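Local structure of Glyoxalase/bleomycin resistance protein/dioxygenase (Albidiferax ferrireducens T118, 4QB5) at residues Glu96-Phe101 / Lys126-Tyr131. The protein belongs to the glyoxalase/bleomycin resistance/dioxygenase superfamily and may act as a dioxygenase. Residues are numbered along the deposited sequence; the frame is centred on the assembly and turned at random.
Sequences EQCDAF and KLYLAY
Tyr128 and Asp99 form the one hydrogen bond between residues 96-101 and 126-131. Tyr128 OH donates to Asp99 OD1 over a short 2.5 Å. The acceptor uses its syn lone pair, the one on the side of OD2. The two side chains cross at about a right angle, with carboxylate and ring planes 65° apart. Tyr128 carries its ring CG anti to the backbone N (chi1 -167°), and this sends the phenol from the strand to the flank of the helix.

The apolar contacts centre on Cys98. Its CB meets the ring edge of Tyr128, 3.6 Å from CD1. The Ala130 methyl faces the helix, with its CB 4.1 Å from Cys98 CB. Cys98 SG adds an oblique sulfur-aromatic contact, 5.2 Å from the centroid of the Tyr128 ring.

Two further van der Waals approaches bring carbon to backbone oxygen. Ala130 CB lies 3.4 Å from Cys98 O. Phe101 CE2 approaches Ala130 O obliquely at 3.9 Å.

The short helix and strand segments run nearly parallel, 5° apart, with axes 7.8 Å from each other. Strand 127-133 lies between strands 139-144 and 111-120, and the helix packs on one face of this sheet. Cys98 also touches His144, and Phe101 touches Ala142. Phe119 meets the Tyr128 ring edge-to-face. This is helix-on-sheet packing within one βαβββ module of the vicinal oxygen chelate fold.

The contact is mostly apolar and buried, with its single polar link at the partly exposed Asp99. The hydroxyl of the buried Tyr128 thus gains a carboxylate acceptor, probably charged, and the bond should limit rotation of the Asp99 carboxylate.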
ATOM      1  N   GLU C  96       9.447 -10.954  17.541  1.00 16.03           N
ATOM      2  CA  GLU C  96      10.886 -10.649  17.471  1.00 16.04           C
ATOM      3  C   GLU C  96      11.258 -10.047  16.140  1.00 15.97           C
ATOM      4  O   GLU C  96      12.119  -9.176  16.078  1.00 15.56           O
ATOM      5  CB  GLU C  96      11.722 -11.937  17.733  1.00 16.54           C
ATOM      6  CG  GLU C  96      11.601 -12.450  19.162  1.00 17.97           C
ATOM      7  CD  GLU C  96      10.317 -13.230  19.472  1.00 20.43           C
ATOM      8  OE1 GLU C  96       9.578 -13.658  18.560  1.00 21.07           O
ATOM      9  OE2 GLU C  96      10.074 -13.484  20.677  1.00 21.13           O
ATOM     10  N   GLN C  97      10.614 -10.485  15.052  1.00 17.03           N
ATOM     11  CA  GLN C  97      10.954  -9.903  13.716  1.00 16.27           C
ATOM     12  C   GLN C  97      10.406  -8.506  13.592  1.00 15.64           C
ATOM     13  O   GLN C  97      11.057  -7.640  13.025  1.00 14.25           O
ATOM     14  CB  GLN C  97      10.432 -10.736  12.569  1.00 17.27           C
ATOM     15  CG  GLN C  97      11.369 -11.821  12.169  1.00 17.30           C
ATOM     16  CD  GLN C  97      10.974 -12.509  10.868  1.00 18.15           C
ATOM     17  OE1 GLN C  97       9.920 -12.263  10.252  1.00 18.31           O
ATOM     18  NE2 GLN C  97      11.822 -13.382  10.466  1.00 17.85           N
ATOM     19  N   CYS C  98       9.231  -8.283  14.164  1.00 14.46           N
ATOM     20  CA  CYS C  98       8.656  -6.958  14.236  1.00 14.45           C
ATOM     21  C   CYS C  98       9.579  -6.049  15.039  1.00 14.59           C
ATOM     22  O   CYS C  98       9.755  -4.899  14.661  1.00 14.63           O
ATOM     23  CB  CYS C  98       7.263  -6.916  14.908  1.00 14.07           C
ATOM     24  SG  CYS C  98       5.983  -7.835  14.052  1.00 15.90           S
ATOM     25  N   ASP C  99      10.159  -6.534  16.138  1.00 14.79           N
ATOM     26  CA  ASP C  99      11.043  -5.666  16.904  1.00 15.41           C
ATOM     27  C   ASP C  99      12.364  -5.420  16.137  1.00 13.45           C
ATOM     28  O   ASP C  99      12.928  -4.380  16.277  1.00 13.60           O
ATOM     29  CB  ASP C  99      11.409  -6.260  18.241  1.00 16.01           C
ATOM     30  CG  ASP C  99      10.257  -6.175  19.256  1.00 19.10           C
ATOM     31  OD1 ASP C  99       9.226  -5.495  19.046  1.00 17.51           O
ATOM     32  OD2 ASP C  99      10.419  -6.853  20.244  1.00 19.11           O
ATOM     33  N   ALA C 100      12.883  -6.419  15.456  1.00 12.36           N
ATOM     34  CA  ALA C 100      14.139  -6.244  14.626  1.00 12.69           C
ATOM     35  C   ALA C 100      13.949  -5.243  13.494  1.00 13.05           C
ATOM     36  O   ALA C 100      14.795  -4.413  13.200  1.00 13.01           O
ATOM     37  CB  ALA C 100      14.464  -7.605  14.028  1.00 13.78           C
ATOM     38  N   PHE C 101      12.779  -5.306  12.864  1.00 13.43           N
ATOM     39  CA  PHE C 101      12.340  -4.292  11.892  1.00 14.50           C
ATOM     40  C   PHE C 101      12.345  -2.880  12.459  1.00 14.02           C
ATOM     41  O   PHE C 101      12.912  -1.976  11.872  1.00 13.72           O
ATOM     42  CB  PHE C 101      10.901  -4.713  11.510  1.00 15.56           C
ATOM     43  CG  PHE C 101      10.141  -3.800  10.613  1.00 14.59           C
ATOM     44  CD1 PHE C 101       9.989  -4.144   9.270  1.00 15.27           C
ATOM     45  CD2 PHE C 101       9.351  -2.787  11.131  1.00 15.12           C
ATOM     46  CE1 PHE C 101       9.160  -3.401   8.435  1.00 16.70           C
ATOM     47  CE2 PHE C 101       8.513  -2.024  10.296  1.00 15.28           C
ATOM     48  CZ  PHE C 101       8.412  -2.345   8.951  1.00 15.00           C
ATOM     49  N   LYS C 126      -5.661 -10.996  18.147  1.00 40.30           N
ATOM     50  CA  LYS C 126      -4.392 -10.635  18.796  1.00 40.89           C
ATOM     51  C   LYS C 126      -3.247 -10.440  17.772  1.00 36.19           C
ATOM     52  O   LYS C 126      -2.939 -11.351  16.990  1.00 34.00           O
ATOM     53  CB  LYS C 126      -3.947 -11.679  19.825  1.00 42.43           C
ATOM     54  CG  LYS C 126      -2.806 -11.170  20.730  1.00 46.51           C
ATOM     55  CD  LYS C 126      -2.228 -12.314  21.556  1.00 55.16           C
ATOM     56  CE  LYS C 126      -1.269 -11.831  22.635  1.00 59.35           C
ATOM     57  NZ  LYS C 126      -0.699 -12.946  23.445  1.00 64.00           N
ATOM     58  N   LEU C 127      -2.610  -9.265  17.813  1.00 32.62           N
ATOM     59  CA  LEU C 127      -1.562  -8.916  16.845  1.00 28.97           C
ATOM     60  C   LEU C 127      -0.402  -8.318  17.552  1.00 26.23           C
ATOM     61  O   LEU C 127      -0.595  -7.581  18.509  1.00 25.90           O
ATOM     62  CB  LEU C 127      -2.058  -7.812  15.901  1.00 33.07           C
ATOM     63  CG  LEU C 127      -3.323  -8.126  15.137  1.00 37.07           C
ATOM     64  CD1 LEU C 127      -3.864  -6.825  14.533  1.00 38.07           C
ATOM     65  CD2 LEU C 127      -3.057  -9.218  14.122  1.00 35.19           C
ATOM     66  N   TYR C 128       0.781  -8.487  16.972  1.00 21.45           N
ATOM     67  CA  TYR C 128       1.917  -7.680  17.393  1.00 19.94           C
ATOM     68  C   TYR C 128       2.250  -6.697  16.236  1.00 18.57           C
ATOM     69  O   TYR C 128       2.312  -7.056  15.066  1.00 18.09           O
ATOM     70  CB  TYR C 128       3.078  -8.570  17.730  1.00 19.19           C
ATOM     71  CG  TYR C 128       4.166  -7.869  18.465  1.00 19.31           C
ATOM     72  CD1 TYR C 128       5.114  -7.103  17.784  1.00 20.87           C
ATOM     73  CD2 TYR C 128       4.278  -7.973  19.838  1.00 19.41           C
ATOM     74  CE1 TYR C 128       6.131  -6.457  18.461  1.00 19.81           C
ATOM     75  CE2 TYR C 128       5.285  -7.321  20.514  1.00 18.82           C
ATOM     76  CZ  TYR C 128       6.196  -6.566  19.827  1.00 20.25           C
ATOM     77  OH  TYR C 128       7.202  -5.913  20.488  1.00 17.39           O
ATOM     78  N   LEU C 129       2.463  -5.459  16.592  1.00 19.51           N
ATOM     79  CA  LEU C 129       2.669  -4.398  15.636  1.00 20.61           C
ATOM     80  C   LEU C 129       3.875  -3.558  16.025  1.00 18.32           C
ATOM     81  O   LEU C 129       4.022  -3.209  17.177  1.00 16.95           O
ATOM     82  CB  LEU C 129       1.470  -3.475  15.714  1.00 25.52           C
ATOM     83  CG  LEU C 129       0.196  -3.960  15.047  1.00 30.43           C
ATOM     84  CD1 LEU C 129      -0.978  -3.077  15.464  1.00 33.60           C
ATOM     85  CD2 LEU C 129       0.444  -3.815  13.565  1.00 33.74           C
ATOM     86  N   ALA C 130       4.660  -3.133  15.045  1.00 16.13           N
ATOM     87  CA  ALA C 130       5.687  -2.126  15.261  1.00 16.21           C
ATOM     88  C   ALA C 130       5.586  -1.076  14.156  1.00 16.02           C
ATOM     89  O   ALA C 130       5.759  -1.426  12.962  1.00 15.15           O
ATOM     90  CB  ALA C 130       7.074  -2.804  15.203  1.00 16.49           C
ATOM     91  N   TYR C 131       5.330   0.162  14.539  1.00 15.69           N
ATOM     92  CA  TYR C 131       5.133   1.277  13.631  1.00 18.17           C
ATOM     93  C   TYR C 131       6.329   2.177  13.458  1.00 17.18           C
ATOM     94  O   TYR C 131       7.002   2.473  14.406  1.00 18.44           O
ATOM     95  CB  TYR C 131       3.957   2.154  14.079  1.00 20.48           C
ATOM     96  CG  TYR C 131       2.546   1.575  13.819  1.00 22.04           C
ATOM     97  CD1 TYR C 131       1.870   1.804  12.621  1.00 23.49           C
ATOM     98  CD2 TYR C 131       1.905   0.830  14.789  1.00 24.38           C
ATOM     99  CE1 TYR C 131       0.583   1.310  12.391  1.00 25.07           C
ATOM    100  CE2 TYR C 131       0.623   0.309  14.581  1.00 26.36           C
ATOM    101  CZ  TYR C 131      -0.028   0.542  13.381  1.00 26.35           C
ATOM    102  OH  TYR C 131      -1.313   0.049  13.220  1.00 30.97           O
TER